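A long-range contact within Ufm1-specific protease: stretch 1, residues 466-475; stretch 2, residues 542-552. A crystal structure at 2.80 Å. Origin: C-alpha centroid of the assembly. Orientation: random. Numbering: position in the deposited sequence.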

# COMPACT_ATOMS: atom_id res chain seq x y z
N ALA A 466 -19.80 -16.31 20.40
CA ALA A 466 -19.62 -17.41 21.35
C ALA A 466 -20.27 -18.73 20.91
O ALA A 466 -21.31 -18.77 20.26
CB ALA A 466 -20.09 -17.00 22.73
N THR A 467 -19.64 -19.83 21.32
CA THR A 467 -19.89 -21.11 20.70
C THR A 467 -19.87 -22.25 21.73
O THR A 467 -19.03 -22.26 22.62
CB THR A 467 -18.81 -21.33 19.61
OG1 THR A 467 -19.24 -20.72 18.38
CG2 THR A 467 -18.53 -22.79 19.39
N ASN A 468 -20.81 -23.20 21.61
CA ASN A 468 -20.86 -24.37 22.50
C ASN A 468 -19.91 -25.49 22.10
O ASN A 468 -19.41 -26.21 22.95
CB ASN A 468 -22.29 -24.93 22.63
CG ASN A 468 -23.26 -23.96 23.32
OD1 ASN A 468 -24.46 -24.25 23.45
ND2 ASN A 468 -22.76 -22.81 23.74
N SER A 469 -19.66 -25.64 20.80
CA SER A 469 -18.84 -26.74 20.30
C SER A 469 -17.94 -26.33 19.13
O SER A 469 -18.31 -25.49 18.33
CB SER A 469 -19.72 -27.91 19.87
OG SER A 469 -18.98 -28.90 19.16
N GLY A 470 -16.78 -26.97 19.03
CA GLY A 470 -15.89 -26.75 17.90
C GLY A 470 -16.56 -26.89 16.55
O GLY A 470 -16.18 -26.24 15.58
N ALA A 471 -17.57 -27.75 16.47
CA ALA A 471 -18.31 -27.90 15.22
C ALA A 471 -19.59 -27.07 15.26
O ALA A 471 -20.57 -27.40 14.60
CB ALA A 471 -18.61 -29.36 14.94
N GLU A 472 -19.57 -25.99 16.03
CA GLU A 472 -20.60 -24.97 15.93
C GLU A 472 -19.95 -23.68 15.42
O GLU A 472 -20.63 -22.66 15.21
CB GLU A 472 -21.30 -24.73 17.26
CG GLU A 472 -22.63 -24.00 17.12
CD GLU A 472 -22.84 -22.90 18.17
OE1 GLU A 472 -23.30 -23.24 19.29
OE2 GLU A 472 -22.57 -21.71 17.87
N VAL A 473 -18.63 -23.72 15.24
CA VAL A 473 -17.92 -22.60 14.65
C VAL A 473 -18.51 -22.43 13.26
O VAL A 473 -18.86 -21.33 12.84
CB VAL A 473 -16.39 -22.87 14.55
CG1 VAL A 473 -15.69 -21.78 13.78
CG2 VAL A 473 -15.78 -22.99 15.93
N VAL A 474 -18.68 -23.57 12.59
CA VAL A 474 -19.21 -23.63 11.24
C VAL A 474 -20.58 -22.99 11.04
O VAL A 474 -20.74 -22.15 10.16
CB VAL A 474 -19.28 -25.07 10.76
CG1 VAL A 474 -19.52 -25.10 9.27
CG2 VAL A 474 -17.98 -25.80 11.13
N GLU A 475 -21.56 -23.36 11.85
CA GLU A 475 -22.90 -22.76 11.73
C GLU A 475 -22.89 -21.25 11.97
O GLU A 475 -23.94 -20.60 12.02
CB GLU A 475 -23.86 -23.39 12.72
CG GLU A 475 -23.85 -24.89 12.79
CD GLU A 475 -24.91 -25.41 13.74
OE1 GLU A 475 -24.60 -26.35 14.52
OE2 GLU A 475 -26.04 -24.88 13.72
N PRO A 542 -9.45 -27.44 7.79
CA PRO A 542 -10.82 -27.96 7.64
C PRO A 542 -11.62 -27.78 8.92
O PRO A 542 -11.01 -27.67 9.97
CB PRO A 542 -10.58 -29.45 7.41
CG PRO A 542 -9.34 -29.73 8.24
CD PRO A 542 -8.48 -28.50 8.12
N ALA A 543 -12.95 -27.78 8.84
CA ALA A 543 -13.79 -27.54 10.03
C ALA A 543 -13.50 -28.51 11.18
O ALA A 543 -13.82 -28.22 12.34
CB ALA A 543 -15.28 -27.56 9.66
N SER A 544 -12.86 -29.63 10.85
CA SER A 544 -12.39 -30.63 11.81
C SER A 544 -11.07 -30.22 12.48
O SER A 544 -10.24 -31.07 12.82
CB SER A 544 -12.18 -31.97 11.09
OG SER A 544 -11.06 -31.92 10.22
N PHE A 545 -10.87 -28.91 12.65
CA PHE A 545 -9.68 -28.36 13.29
C PHE A 545 -10.06 -27.89 14.69
O PHE A 545 -9.24 -27.89 15.60
CB PHE A 545 -9.14 -27.20 12.44
CG PHE A 545 -7.92 -26.52 13.00
CD1 PHE A 545 -6.66 -27.10 12.90
CD2 PHE A 545 -8.02 -25.25 13.57
CE1 PHE A 545 -5.52 -26.45 13.38
CE2 PHE A 545 -6.88 -24.59 14.06
CZ PHE A 545 -5.63 -25.20 13.96
N TRP A 546 -11.32 -27.50 14.85
CA TRP A 546 -11.82 -27.07 16.15
C TRP A 546 -12.35 -28.25 16.99
O TRP A 546 -13.18 -29.04 16.51
CB TRP A 546 -12.92 -26.02 15.97
CG TRP A 546 -12.59 -24.93 14.98
CD1 TRP A 546 -13.29 -24.60 13.86
CD2 TRP A 546 -11.47 -24.03 15.02
NE1 TRP A 546 -12.69 -23.55 13.21
CE2 TRP A 546 -11.56 -23.19 13.90
CE3 TRP A 546 -10.40 -23.86 15.91
CZ2 TRP A 546 -10.63 -22.19 13.65
CZ3 TRP A 546 -9.48 -22.87 15.65
CH2 TRP A 546 -9.60 -22.05 14.53
N SER A 547 -11.89 -28.36 18.24
CA SER A 547 -12.31 -29.44 19.15
C SER A 547 -13.83 -29.39 19.43
O SER A 547 -14.35 -28.38 19.92
CB SER A 547 -11.52 -29.38 20.46
OG SER A 547 -11.75 -30.52 21.28
N LYS A 548 -14.51 -30.48 19.12
CA LYS A 548 -15.97 -30.54 19.17
C LYS A 548 -16.48 -30.67 20.61
O LYS A 548 -17.65 -30.38 20.89
CB LYS A 548 -16.48 -31.72 18.35
CG LYS A 548 -15.61 -32.08 17.15
CD LYS A 548 -15.13 -33.52 17.22
CE LYS A 548 -14.38 -33.82 18.53
NZ LYS A 548 -13.13 -33.02 18.69
N ASP A 549 -15.60 -31.10 21.50
CA ASP A 549 -15.97 -31.35 22.89
C ASP A 549 -16.08 -30.04 23.67
O ASP A 549 -16.80 -29.95 24.66
CB ASP A 549 -14.95 -32.29 23.55
CG ASP A 549 -14.39 -33.33 22.58
OD1 ASP A 549 -15.14 -33.83 21.71
OD2 ASP A 549 -13.18 -33.66 22.68
N HIS A 550 -15.37 -29.02 23.19
CA HIS A 550 -15.16 -27.77 23.92
C HIS A 550 -15.91 -26.56 23.37
O HIS A 550 -16.49 -26.62 22.29
CB HIS A 550 -13.68 -27.46 23.91
CG HIS A 550 -12.85 -28.44 24.66
ND1 HIS A 550 -12.16 -29.46 24.04
CD2 HIS A 550 -12.59 -28.57 25.99
CE1 HIS A 550 -11.51 -30.17 24.95
NE2 HIS A 550 -11.76 -29.65 26.13
N PHE A 551 -15.87 -25.46 24.12
CA PHE A 551 -16.57 -24.23 23.73
C PHE A 551 -15.59 -23.16 23.29
O PHE A 551 -14.52 -23.03 23.88
CB PHE A 551 -17.51 -23.73 24.84
CG PHE A 551 -16.83 -22.89 25.89
CD1 PHE A 551 -16.33 -23.46 27.04
CD2 PHE A 551 -16.73 -21.51 25.73
CE1 PHE A 551 -15.72 -22.66 28.00
CE2 PHE A 551 -16.11 -20.71 26.68
CZ PHE A 551 -15.61 -21.28 27.82
N TYR A 552 -15.93 -22.39 22.26
CA TYR A 552 -14.99 -21.43 21.69
C TYR A 552 -15.51 -19.99 21.76
O TYR A 552 -16.68 -19.74 21.47
CB TYR A 552 -14.68 -21.79 20.24
CG TYR A 552 -13.67 -22.91 20.06
CD1 TYR A 552 -12.38 -22.64 19.67
CD2 TYR A 552 -14.03 -24.24 20.24
CE1 TYR A 552 -11.45 -23.65 19.48
CE2 TYR A 552 -13.09 -25.26 20.05
CZ TYR A 552 -11.80 -24.95 19.67
OH TYR A 552 -10.85 -25.92 19.48

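The two stretches of the Ufm1-specific protease, at least 69 residues apart in sequence wherever they touch, bury 522 Å² between them, and most of the polar contacts involve the backbone. Three hydrogen bonds cross the interface. Near the start of stretch 1, Tyr 552 N donates to Thr 467 O at 3.1 Å, with a bent N-H...O angle of 137°; in the same pair, Thr 467 N lies 3.0 Å from Tyr 552 O. The shortest bond comes from a side chain: Ser 469 OG donates to the carbonyl Lys 548 O at 2.6 Å. Ser 469 OG also accepts from Ala 471 N at 3.2 Å, linking the turn of its own stretch to the backbone of the other. Finally, Gly 470 N makes a weak bond to Ser 547 O, short at 2.9 Å but with an angle of only 121°.

Carbon-bound hydrogens supplement these bonds. Ser 469 CA approaches His 550 O at 3.1 Å with an angle at H of 148°, and Gly 470 CA lies 3.0 Å from Ser 547 O, which therefore receives both the amide and the CA-H of the glycine. Phe 551 CA lies 3.5 Å from Asn 468 O. Asn 468 O and His 550 O, both acceptors, are 3.0 Å apart and cannot bond to each other.

Of the CA pairs in register the closest is Gly 470 CA and Lys 548 CA, 4.0 Å apart. A CB on Gly 470 would point toward the second stretch and fall 2.1 Å from Ser 547 O and 2.5 Å from Trp 546 O, so the absence of a side chain permits the approach. Tyr 552 fills space beside the glycine, its CE2 3.8 Å from Gly 470 CA, while its hydroxyl oxygen, Tyr 552 OH, accepts from Ser 547 N at 2.9 Å. This internal bond ties the tyrosine ring to the loop that meets Gly 470.

Apolar contacts complete the interface toward the end of stretch 1. Val 473 points toward stretch 2 and covers one face of the Trp 546 ring: its CG2 sits 4.0 Å from the centroid of the five-membered ring, 29° off the normal, a CH-pi geometry. Val 473 CB also lies 3.6 Å from Trp 546 CD1. Next along the chain, Val 474 CG2 meets Ala 543 CB at 3.5 Å, with Val 474 CA and Ala 543 CA 6.8 Å apart, so here the side chains and not the backbones meet.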